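Local coordinates for Endonuclease/exonuclease/phosphatase domain-containing protein (PDB 3L1W) that is of unknown function but has the fold of the endonuclease/exonuclease/phosphatase family and may act as a 3'-5' RNA exonuclease, at residues L61-E66 against C108-W114; L38-E43 against F126-H132; W20-K24 against N47-D51. All blocks are in the same frame, centred on the assembly; numbering follows the deposited sequence.

Contact 1: L61-E66 against C108-W114; sequences LSAERE and CPRIALW. With EDO (1,2-ethanediol), chain K.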
loop_
_atom_site.group_PDB
_atom_site.type_symbol
_atom_site.label_atom_id
_atom_site.label_comp_id
_atom_site.label_asym_id
_atom_site.label_seq_id
_atom_site.Cartn_x
_atom_site.Cartn_y
_atom_site.Cartn_z
ATOM N N LEU A 61 -19.933 1.103 11.920
ATOM C CA LEU A 61 -20.915 2.054 12.406
ATOM C C LEU A 61 -21.482 2.750 11.180
ATOM O O LEU A 61 -20.732 3.171 10.308
ATOM C CB LEU A 61 -20.212 3.088 13.279
ATOM C CG LEU A 61 -20.985 4.364 13.594
ATOM C CD1 LEU A 61 -22.123 4.063 14.568
ATOM C CD2 LEU A 61 -20.030 5.399 14.178
ATOM N N SER A 62 -22.801 2.876 11.092
ATOM C CA SER A 62 -23.370 3.538 9.922
ATOM C C SER A 62 -24.632 4.318 10.241
ATOM O O SER A 62 -25.257 4.115 11.276
ATOM C CB SER A 62 -23.662 2.540 8.797
ATOM O OG SER A 62 -24.755 1.701 9.130
ATOM N N ALA A 63 -24.987 5.215 9.327
ATOM C CA ALA A 63 -26.211 6.006 9.431
ATOM C C ALA A 63 -26.523 6.482 8.029
ATOM O O ALA A 63 -25.634 6.532 7.180
ATOM C CB ALA A 63 -26.009 7.186 10.365
ATOM N N GLU A 64 -27.779 6.802 7.753
ATOM C CA GLU A 64 -28.118 7.229 6.398
ATOM C C GLU A 64 -28.973 8.489 6.402
ATOM O O GLU A 64 -29.541 8.854 7.428
ATOM C CB GLU A 64 -28.717 6.085 5.574
ATOM C CG GLU A 64 -29.892 5.393 6.222
ATOM C CD GLU A 64 -31.128 6.257 6.223
ATOM O OE1 GLU A 64 -31.507 6.735 5.133
ATOM O OE2 GLU A 64 -31.714 6.451 7.308
ATOM N N ARG A 65 -29.051 9.144 5.250
ATOM C CA ARG A 65 -29.527 10.518 5.218
ATOM C C ARG A 65 -31.043 10.665 5.100
ATOM O O ARG A 65 -31.578 11.745 5.342
ATOM C CB ARG A 65 -28.805 11.310 4.121
ATOM C CG ARG A 65 -29.183 10.918 2.708
ATOM C CD ARG A 65 -28.233 11.533 1.684
ATOM N NE ARG A 65 -28.765 11.388 0.334
ATOM C CZ ARG A 65 -28.163 11.822 -0.767
ATOM N NH1 ARG A 65 -28.740 11.643 -1.946
ATOM N NH2 ARG A 65 -26.989 12.430 -0.691
ATOM N N GLU A 66 -31.744 9.585 4.761
ATOM C CA GLU A 66 -33.201 9.686 4.627
ATOM C C GLU A 66 -33.922 9.516 5.955
ATOM O O GLU A 66 -35.005 10.061 6.150
ATOM C CB GLU A 66 -33.741 8.700 3.587
ATOM C CG GLU A 66 -33.224 8.950 2.174
ATOM C CD GLU A 66 -33.573 10.338 1.653
ATOM O OE1 GLU A 66 -34.647 10.860 2.018
ATOM O OE2 GLU A 66 -32.775 10.904 0.874
ATOM N N CYS A 108 -30.103 18.366 -1.062
ATOM C CA CYS A 108 -30.583 17.097 -0.531
ATOM C C CYS A 108 -30.221 16.983 0.944
ATOM O O CYS A 108 -29.365 17.723 1.427
ATOM C CB CYS A 108 -29.961 15.933 -1.308
ATOM S SG CYS A 108 -28.162 15.770 -1.094
ATOM N N PRO A 109 -30.871 16.060 1.664
ATOM C CA PRO A 109 -30.462 15.839 3.052
ATOM C C PRO A 109 -29.012 15.382 3.083
ATOM O O PRO A 109 -28.580 14.627 2.203
ATOM C CB PRO A 109 -31.396 14.716 3.523
ATOM C CG PRO A 109 -32.541 14.731 2.562
ATOM C CD PRO A 109 -31.952 15.151 1.256
ATOM N N ARG A 110 -28.256 15.880 4.057
ATOM C CA ARG A 110 -26.882 15.456 4.264
ATOM C C ARG A 110 -26.726 15.204 5.743
ATOM O O ARG A 110 -27.334 15.899 6.563
ATOM C CB ARG A 110 -25.891 16.545 3.844
ATOM C CG ARG A 110 -25.884 16.845 2.366
ATOM C CD ARG A 110 -24.997 15.886 1.616
ATOM N NE ARG A 110 -25.126 16.082 0.177
ATOM C CZ ARG A 110 -24.488 15.358 -0.730
ATOM N NH1 ARG A 110 -23.660 14.397 -0.344
ATOM N NH2 ARG A 110 -24.670 15.600 -2.021
ATOM N N ILE A 111 -25.923 14.213 6.091
ATOM C CA ILE A 111 -25.670 13.962 7.496
ATOM C C ILE A 111 -24.185 14.007 7.794
ATOM O O ILE A 111 -23.343 13.916 6.896
ATOM C CB ILE A 111 -26.219 12.598 7.953
ATOM C CG1 ILE A 111 -25.572 11.464 7.158
ATOM C CG2 ILE A 111 -27.751 12.564 7.825
ATOM C CD1 ILE A 111 -25.671 10.112 7.856
ATOM N N ALA A 112 -23.871 14.177 9.068
ATOM C CA ALA A 112 -22.540 13.868 9.557
ATOM C C ALA A 112 -22.670 12.716 10.529
ATOM O O ALA A 112 -23.638 12.628 11.291
ATOM C CB ALA A 112 -21.905 15.073 10.233
ATOM N N LEU A 113 -21.682 11.830 10.490
ATOM C CA LEU A 113 -21.635 10.672 11.371
ATOM C C LEU A 113 -20.369 10.822 12.195
ATOM O O LEU A 113 -19.291 11.039 11.643
ATOM C CB LEU A 113 -21.562 9.387 10.533
ATOM C CG LEU A 113 -21.346 8.056 11.271
ATOM C CD1 LEU A 113 -22.481 7.779 12.259
ATOM C CD2 LEU A 113 -21.150 6.872 10.303
ATOM N N TRP A 114 -20.482 10.710 13.514
ATOM C CA TRP A 114 -19.300 10.852 14.359
ATOM C C TRP A 114 -19.179 9.707 15.365
ATOM O O TRP A 114 -20.155 8.996 15.658
ATOM C CB TRP A 114 -19.324 12.212 15.075
ATOM C CG TRP A 114 -20.519 12.361 15.978
ATOM C CD1 TRP A 114 -21.735 12.889 15.655
ATOM C CD2 TRP A 114 -20.611 11.956 17.351
ATOM N NE1 TRP A 114 -22.579 12.833 16.739
ATOM C CE2 TRP A 114 -21.910 12.268 17.792
ATOM C CE3 TRP A 114 -19.719 11.353 18.244
ATOM C CZ2 TRP A 114 -22.339 12.003 19.094
ATOM C CZ3 TRP A 114 -20.144 11.092 19.531
ATOM C CH2 TRP A 114 -21.443 11.418 19.948
HETATM C C1 EDO K . -25.595 15.746 18.365
HETATM O O1 EDO K . -24.682 16.227 19.362
HETATM C C2 EDO K . -24.816 14.943 17.332
HETATM O O2 EDO K . -25.372 13.635 17.154
#
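Cys108 SG lies over one face of the Arg65 guanidinium, 3.6 Å from Arg65 NH2, while Arg110 NH1 sits in plane at its edge. Arg110 in turn receives Arg65 NH2 above the centre of its own guanidinium face, and the two planes stand 77° apart. At the edge of the Trp114 ring, in its plane, Trp114 NE1 donates a nearly straight bond to O2 of a 1,2-ethanediol (2.9 Å), probably from the crystallisation liquor. The contact belongs to the DNase I-like β-sandwich: strands 61-64 and 111-114 come from opposing sheets, and their axes, 7.8 Å apart and nearly antiparallel at 165°, are separated by side chains rather than joined by backbone ladders. Of the two like charges, Arg110 NE is paired with Asp134, whereas Arg65, modelled in two conformers, has a long, weak ion pair with Glu72. Pro109 O is buried here without a polar partner in the model, and the nearest atom to it from 61-66 is Arg65 CD at 3.2 Å, a C-H against a carbonyl oxygen rather than a conventional hydrogen bond. Further along, the interface becomes apolar. Ile111 branches so that CG2 meets Arg65 CA and CD1 reaches across to Ala63, passing 3.6 Å from Ala63 O. On the 61-64 side, Glu64 points away and its OE1 accepts from Glu66 N, approached from above the carboxylate plane, and from Gly71 N, fixing the turn after the strand. Leu61 and Leu113 slide past each other in opposite directions, with Leu61 CD2 3.9 Å from Leu113 CD1.

Contact 2: L38-E43 against F126-H132; sequences LCCIQE and FLVINVH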
loop_
_atom_site.group_PDB
_atom_site.type_symbol
_atom_site.label_atom_id
_atom_site.label_comp_id
_atom_site.label_asym_id
_atom_site.label_seq_id
_atom_site.Cartn_x
_atom_site.Cartn_y
_atom_site.Cartn_z
ATOM N N LEU A 38 -8.987 2.632 11.575
ATOM C CA LEU A 38 -10.346 3.050 11.260
ATOM C C LEU A 38 -10.381 3.734 9.905
ATOM O O LEU A 38 -9.363 4.260 9.445
ATOM C CB LEU A 38 -10.894 3.991 12.340
ATOM C CG LEU A 38 -10.152 5.310 12.514
ATOM C CD1 LEU A 38 -10.807 6.383 11.647
ATOM C CD2 LEU A 38 -10.173 5.741 13.976
ATOM N N CYS A 39 -11.554 3.716 9.273
ATOM C CA CYS A 39 -11.727 4.327 7.961
ATOM C C CYS A 39 -13.098 4.972 7.897
ATOM O O CYS A 39 -14.108 4.312 8.146
ATOM C CB CYS A 39 -11.609 3.262 6.854
ATOM S SG CYS A 39 -11.571 3.946 5.152
ATOM N N CYS A 40 -13.145 6.258 7.555
ATOM C CA CYS A 40 -14.422 6.895 7.249
ATOM C C CYS A 40 -14.797 6.559 5.812
ATOM O O CYS A 40 -13.961 6.633 4.912
ATOM C CB CYS A 40 -14.329 8.413 7.424
ATOM S SG CYS A 40 -14.271 8.928 9.163
ATOM N N ILE A 41 -16.055 6.182 5.608
ATOM C CA ILE A 41 -16.553 5.787 4.303
ATOM C C ILE A 41 -17.680 6.719 3.904
ATOM O O ILE A 41 -18.562 6.999 4.718
ATOM C CB ILE A 41 -17.135 4.358 4.362
ATOM C CG1 ILE A 41 -16.035 3.335 4.670
ATOM C CG2 ILE A 41 -17.825 3.982 3.036
ATOM C CD1 ILE A 41 -14.998 3.207 3.549
ATOM N N GLN A 42 -17.663 7.203 2.662
ATOM C CA GLN A 42 -18.799 7.951 2.125
ATOM C C GLN A 42 -19.471 7.207 0.972
ATOM O O GLN A 42 -18.839 6.389 0.298
ATOM C CB GLN A 42 -18.393 9.352 1.647
ATOM C CG GLN A 42 -17.703 10.212 2.698
ATOM C CD GLN A 42 -16.243 9.825 2.851
ATOM O OE1 GLN A 42 -15.560 9.555 1.863
ATOM N NE2 GLN A 42 -15.756 9.806 4.085
ATOM N N GLU A 43 -20.750 7.516 0.767
ATOM C CA GLU A 43 -21.555 7.054 -0.377
ATOM C C GLU A 43 -21.887 5.566 -0.343
ATOM O O GLU A 43 -21.567 4.828 -1.269
ATOM C CB GLU A 43 -20.905 7.437 -1.711
ATOM C CG GLU A 43 -20.784 8.946 -1.907
ATOM C CD GLU A 43 -20.594 9.362 -3.358
ATOM O OE1 GLU A 43 -20.942 8.581 -4.260
ATOM O OE2 GLU A 43 -20.122 10.497 -3.601
ATOM N N PHE A 126 -10.699 10.204 21.615
ATOM C CA PHE A 126 -10.605 11.158 20.517
ATOM C C PHE A 126 -11.877 11.118 19.678
ATOM O O PHE A 126 -12.600 10.113 19.666
ATOM C CB PHE A 126 -9.371 10.905 19.650
ATOM C CG PHE A 126 -9.376 9.575 18.946
ATOM C CD1 PHE A 126 -8.940 8.429 19.600
ATOM C CD2 PHE A 126 -9.802 9.468 17.631
ATOM C CE1 PHE A 126 -8.935 7.200 18.953
ATOM C CE2 PHE A 126 -9.800 8.247 16.972
ATOM C CZ PHE A 126 -9.368 7.104 17.637
ATOM N N LEU A 127 -12.141 12.217 18.982
ATOM C CA LEU A 127 -13.346 12.352 18.174
ATOM C C LEU A 127 -13.055 12.146 16.691
ATOM O O LEU A 127 -12.087 12.702 16.158
ATOM C CB LEU A 127 -13.953 13.745 18.391
ATOM C CG LEU A 127 -15.187 14.101 17.570
ATOM C CD1 LEU A 127 -16.353 13.196 17.921
ATOM C CD2 LEU A 127 -15.557 15.564 17.810
ATOM N N VAL A 128 -13.885 11.336 16.031
ATOM C CA VAL A 128 -13.825 11.191 14.567
ATOM C C VAL A 128 -15.118 11.728 13.954
ATOM O O VAL A 128 -16.209 11.358 14.388
ATOM C CB VAL A 128 -13.659 9.727 14.161
ATOM C CG1 VAL A 128 -13.711 9.584 12.631
ATOM C CG2 VAL A 128 -12.354 9.160 14.714
ATOM N N ILE A 129 -14.999 12.601 12.953
ATOM C CA ILE A 129 -16.165 13.162 12.274
ATOM C C ILE A 129 -16.062 12.832 10.789
ATOM O O ILE A 129 -15.113 13.234 10.134
ATOM C CB ILE A 129 -16.236 14.700 12.420
ATOM C CG1 ILE A 129 -16.186 15.118 13.900
ATOM C CG2 ILE A 129 -17.493 15.238 11.749
ATOM C CD1 ILE A 129 -16.014 16.630 14.109
ATOM N N ASN A 130 -17.042 12.093 10.281
ATOM C CA ASN A 130 -17.093 11.682 8.877
ATOM C C ASN A 130 -17.833 12.749 8.083
ATOM O O ASN A 130 -19.027 12.967 8.294
ATOM C CB ASN A 130 -17.811 10.336 8.759
ATOM C CG ASN A 130 -17.726 9.742 7.361
ATOM O OD1 ASN A 130 -17.489 10.454 6.389
ATOM N ND2 ASN A 130 -17.936 8.433 7.261
ATOM N N VAL A 131 -17.104 13.409 7.184
ATOM C CA VAL A 131 -17.598 14.529 6.393
ATOM C C VAL A 131 -18.040 14.121 4.981
ATOM O O VAL A 131 -17.292 13.465 4.266
ATOM C CB VAL A 131 -16.457 15.567 6.224
ATOM C CG1 VAL A 131 -16.882 16.690 5.296
ATOM C CG2 VAL A 131 -16.032 16.121 7.597
ATOM N N HIS A 132 -19.243 14.524 4.571
ATOM C CA HIS A 132 -19.567 14.524 3.145
ATOM C C HIS A 132 -20.436 15.721 2.825
ATOM O O HIS A 132 -21.648 15.695 3.038
ATOM C CB HIS A 132 -20.261 13.234 2.699
ATOM C CG HIS A 132 -20.326 13.087 1.210
ATOM N ND1 HIS A 132 -21.040 12.087 0.584
ATOM C CD2 HIS A 132 -19.753 13.816 0.221
ATOM C CE1 HIS A 132 -20.914 12.214 -0.726
ATOM N NE2 HIS A 132 -20.136 13.254 -0.973
HETATM O O HOH W 1 -22.652 9.819 1.231
#
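Apolar packing begins with Leu38, whose CD2 meets Phe126 in plane at the ring edge, 3.9 Å from Phe126 CE2. The same methyl lies 4.1 Å from Val128 CG2. One step along, Cys40 SG rests against Val128 CG1 at 3.6 Å, and Cys40 CB lies against the amide of Asn130. These residues point into the interior of the two-sheet sandwich, where the strands, each from a different sheet, run roughly parallel at 25° with axes 7.2 Å apart.

Hydrogen bonding is concentrated on Asn130, which spans the gap between the sheets. With CG anti to the backbone N (chi1 -172°), its amide reaches strand 38-43 and ND2 donates to Ile41 O at 3.0 Å, arriving from above the carbonyl plane. Its OD1 accepts an almost straight bond from Gln42 NE2 (3.0 Å, 179°), the donor tilted from the Asn130 carbonyl plane. The two amides are nearly perpendicular, and Gln42 NE2 also bonds to Thr5 OG1.

The polar end of the contact brings Glu43 alongside His132 without a direct hydrogen bond. The carboxylate and ring planes are close to parallel, and Glu43 OE2 lies 3.4 Å from His132 CE1. A water in the ring plane joins His132 ND1, 2.9 Å away, to Glu43 N, the latter bond being weak. One partner from strand 2-7 (Asn7 ND2, to OE2) and one from the loop after it (Val10 N, to OE1) hold the carboxylate.

Two bonds thus fix the rotation of the Asn130 amide, making it a polar tie between the sheets within a largely apolar interior, while Glu43 and His132 communicate through water.

Contact 3: W20-K24 against N47-D51; sequences WSFRK and NQVRD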
loop_
_atom_site.group_PDB
_atom_site.type_symbol
_atom_site.label_atom_id
_atom_site.label_comp_id
_atom_site.label_asym_id
_atom_site.label_seq_id
_atom_site.Cartn_x
_atom_site.Cartn_y
_atom_site.Cartn_z
ATOM N N TRP A 20 -21.670 -0.925 -8.271
ATOM C CA TRP A 20 -21.138 -1.532 -7.052
ATOM C C TRP A 20 -20.940 -3.048 -7.141
ATOM O O TRP A 20 -19.923 -3.573 -6.685
ATOM C CB TRP A 20 -22.020 -1.177 -5.854
ATOM C CG TRP A 20 -21.584 -1.797 -4.542
ATOM C CD1 TRP A 20 -22.208 -2.807 -3.873
ATOM C CD2 TRP A 20 -20.445 -1.428 -3.738
ATOM N NE1 TRP A 20 -21.529 -3.099 -2.712
ATOM C CE2 TRP A 20 -20.443 -2.274 -2.610
ATOM C CE3 TRP A 20 -19.419 -0.487 -3.877
ATOM C CZ2 TRP A 20 -19.472 -2.186 -1.611
ATOM C CZ3 TRP A 20 -18.455 -0.400 -2.885
ATOM C CH2 TRP A 20 -18.484 -1.249 -1.769
ATOM N N SER A 21 -21.910 -3.759 -7.700
ATOM C CA SER A 21 -21.800 -5.215 -7.754
ATOM C C SER A 21 -20.459 -5.656 -8.349
ATOM O O SER A 21 -19.872 -6.640 -7.913
ATOM C CB SER A 21 -22.963 -5.822 -8.548
ATOM O OG SER A 21 -22.907 -5.423 -9.903
ATOM N N PHE A 22 -19.969 -4.915 -9.338
ATOM C CA PHE A 22 -18.722 -5.274 -10.008
ATOM C C PHE A 22 -17.476 -4.807 -9.265
ATOM O O PHE A 22 -16.388 -5.322 -9.506
ATOM C CB PHE A 22 -18.701 -4.704 -11.424
ATOM C CG PHE A 22 -19.834 -5.173 -12.275
ATOM C CD1 PHE A 22 -19.735 -6.354 -12.987
ATOM C CD2 PHE A 22 -21.006 -4.436 -12.360
ATOM C CE1 PHE A 22 -20.776 -6.795 -13.773
ATOM C CE2 PHE A 22 -22.062 -4.876 -13.148
ATOM C CZ PHE A 22 -21.944 -6.054 -13.855
ATOM N N ARG A 23 -17.642 -3.833 -8.370
ATOM C CA ARG A 23 -16.521 -3.180 -7.689
ATOM C C ARG A 23 -16.351 -3.636 -6.242
ATOM O O ARG A 23 -15.309 -3.398 -5.629
ATOM C CB ARG A 23 -16.731 -1.652 -7.675
ATOM C CG ARG A 23 -16.856 -1.031 -9.041
ATOM C CD ARG A 23 -16.944 0.492 -8.969
ATOM N NE ARG A 23 -18.212 0.972 -8.406
ATOM C CZ ARG A 23 -18.344 1.508 -7.197
ATOM N NH1 ARG A 23 -17.289 1.645 -6.404
ATOM N NH2 ARG A 23 -19.537 1.921 -6.780
ATOM N N LYS A 24 -17.384 -4.247 -5.678
ATOM C CA LYS A 24 -17.406 -4.520 -4.243
ATOM C C LYS A 24 -16.205 -5.334 -3.757
ATOM O O LYS A 24 -15.619 -5.018 -2.724
ATOM C CB LYS A 24 -18.720 -5.201 -3.832
ATOM C CG LYS A 24 -19.044 -6.452 -4.616
ATOM C CD LYS A 24 -20.416 -7.013 -4.243
ATOM C CE LYS A 24 -20.852 -8.111 -5.217
ATOM N NZ LYS A 24 -22.223 -8.619 -4.926
ATOM N N ASN A 47 -27.281 -1.711 0.791
ATOM C CA ASN A 47 -26.626 -2.902 0.270
ATOM C C ASN A 47 -25.104 -2.822 0.365
ATOM O O ASN A 47 -24.434 -3.818 0.628
ATOM C CB ASN A 47 -27.077 -3.199 -1.165
ATOM C CG ASN A 47 -26.634 -2.139 -2.152
ATOM O OD1 ASN A 47 -26.770 -0.941 -1.901
ATOM N ND2 ASN A 47 -26.095 -2.576 -3.277
ATOM N N GLN A 48 -24.559 -1.628 0.162
ATOM C CA GLN A 48 -23.118 -1.418 0.263
ATOM C C GLN A 48 -22.655 -1.542 1.715
ATOM O O GLN A 48 -21.594 -2.092 1.994
ATOM C CB GLN A 48 -22.749 -0.046 -0.302
ATOM C CG GLN A 48 -23.131 0.096 -1.769
ATOM C CD GLN A 48 -22.856 1.490 -2.308
ATOM O OE1 GLN A 48 -23.724 2.361 -2.260
ATOM N NE2 GLN A 48 -21.646 1.707 -2.824
ATOM N N VAL A 49 -23.466 -1.046 2.645
ATOM C CA VAL A 49 -23.150 -1.214 4.060
ATOM C C VAL A 49 -23.124 -2.706 4.407
ATOM O O VAL A 49 -22.198 -3.187 5.071
ATOM C CB VAL A 49 -24.159 -0.476 4.949
ATOM C CG1 VAL A 49 -23.894 -0.780 6.429
ATOM C CG2 VAL A 49 -24.078 1.026 4.689
ATOM N N ARG A 50 -24.130 -3.442 3.945
ATOM C CA ARG A 50 -24.177 -4.886 4.178
ATOM C C ARG A 50 -22.924 -5.564 3.634
ATOM O O ARG A 50 -22.344 -6.426 4.297
ATOM C CB ARG A 50 -25.420 -5.520 3.547
ATOM C CG ARG A 50 -26.734 -5.204 4.249
ATOM C CD ARG A 50 -27.833 -6.189 3.835
ATOM N NE ARG A 50 -28.195 -6.087 2.418
ATOM C CZ ARG A 50 -27.623 -6.786 1.440
ATOM N NH1 ARG A 50 -26.647 -7.643 1.712
ATOM N NH2 ARG A 50 -28.023 -6.625 0.182
ATOM N N ASP A 51 -22.498 -5.167 2.435
ATOM C CA ASP A 51 -21.298 -5.729 1.826
ATOM C C ASP A 51 -20.033 -5.382 2.612
ATOM O O ASP A 51 -19.147 -6.226 2.772
ATOM C CB ASP A 51 -21.157 -5.281 0.362
ATOM C CG ASP A 51 -22.147 -5.975 -0.562
ATOM O OD1 ASP A 51 -22.621 -7.086 -0.229
ATOM O OD2 ASP A 51 -22.450 -5.408 -1.632
HETATM O O HOH W 2 -22.823 -8.873 -2.027
#
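Trp20 NE1 donates to Asp51 OD2 at 2.7 Å (152°), and the oxygen receives it on its anti lone pair, close to the indole plane. Ring and carboxylate are nearly coplanar, so the acid meets the ring edge. Over one face sits Gln48: its CG is 3.5 Å from the centroid of the five-membered ring of Trp20 and almost on the ring normal, a CH-pi contact. Gln48 NE2 lies over the same face, 3.3 Å from Trp20 CE3. Lys24 CB covers the opposite face. Keeping CG anti to the backbone N (chi1 178°) carries the indole across to 47-51.

Helices 20-24 and 47-51 are neighbours in the layer flanking one β-sheet of the sandwich; they run nearly parallel (15°), with axes 11.4 Å apart, and the indole bridges much of that spacing.

Further out, a water accepts from Lys24 NZ at 3.0 Å and also approaches Asp51 OD1, though so closely that the details of that bond are doubtful. Gln48 NE2 donates to Arg9 O and OE1 accepts from Asp11 N, both in the loop after strand 2-7; OE1 also accepts from Arg45 N, just before helix 46-55. Asn47 ND2 bonds to Asp11 OD2.

How the contacts relate
Contacts 1 and 2 both bridge the two sheets, and strands 111-119 and 126-132 are neighbours in one of them; Leu113 O and Asn130 N are probably hydrogen-bonded, 2.8 Å apart. Contact 2 is the buried one, about 4 Å from the chain centre to its own centre, and ties the sheets with side-chain amide hydrogen bonds. Contact 1, about 12 Å out, is apolar at one end, with two arginines side by side at the other. Contact 3, partly buried and about 17 Å out, joins two helices beyond the sheet carrying 38-44 and 59-64, using an indole-carboxylate bond and a water. Helix 46-55 connects contact 3 to the others: it follows strand 38-44, and Val49 touches Ser62.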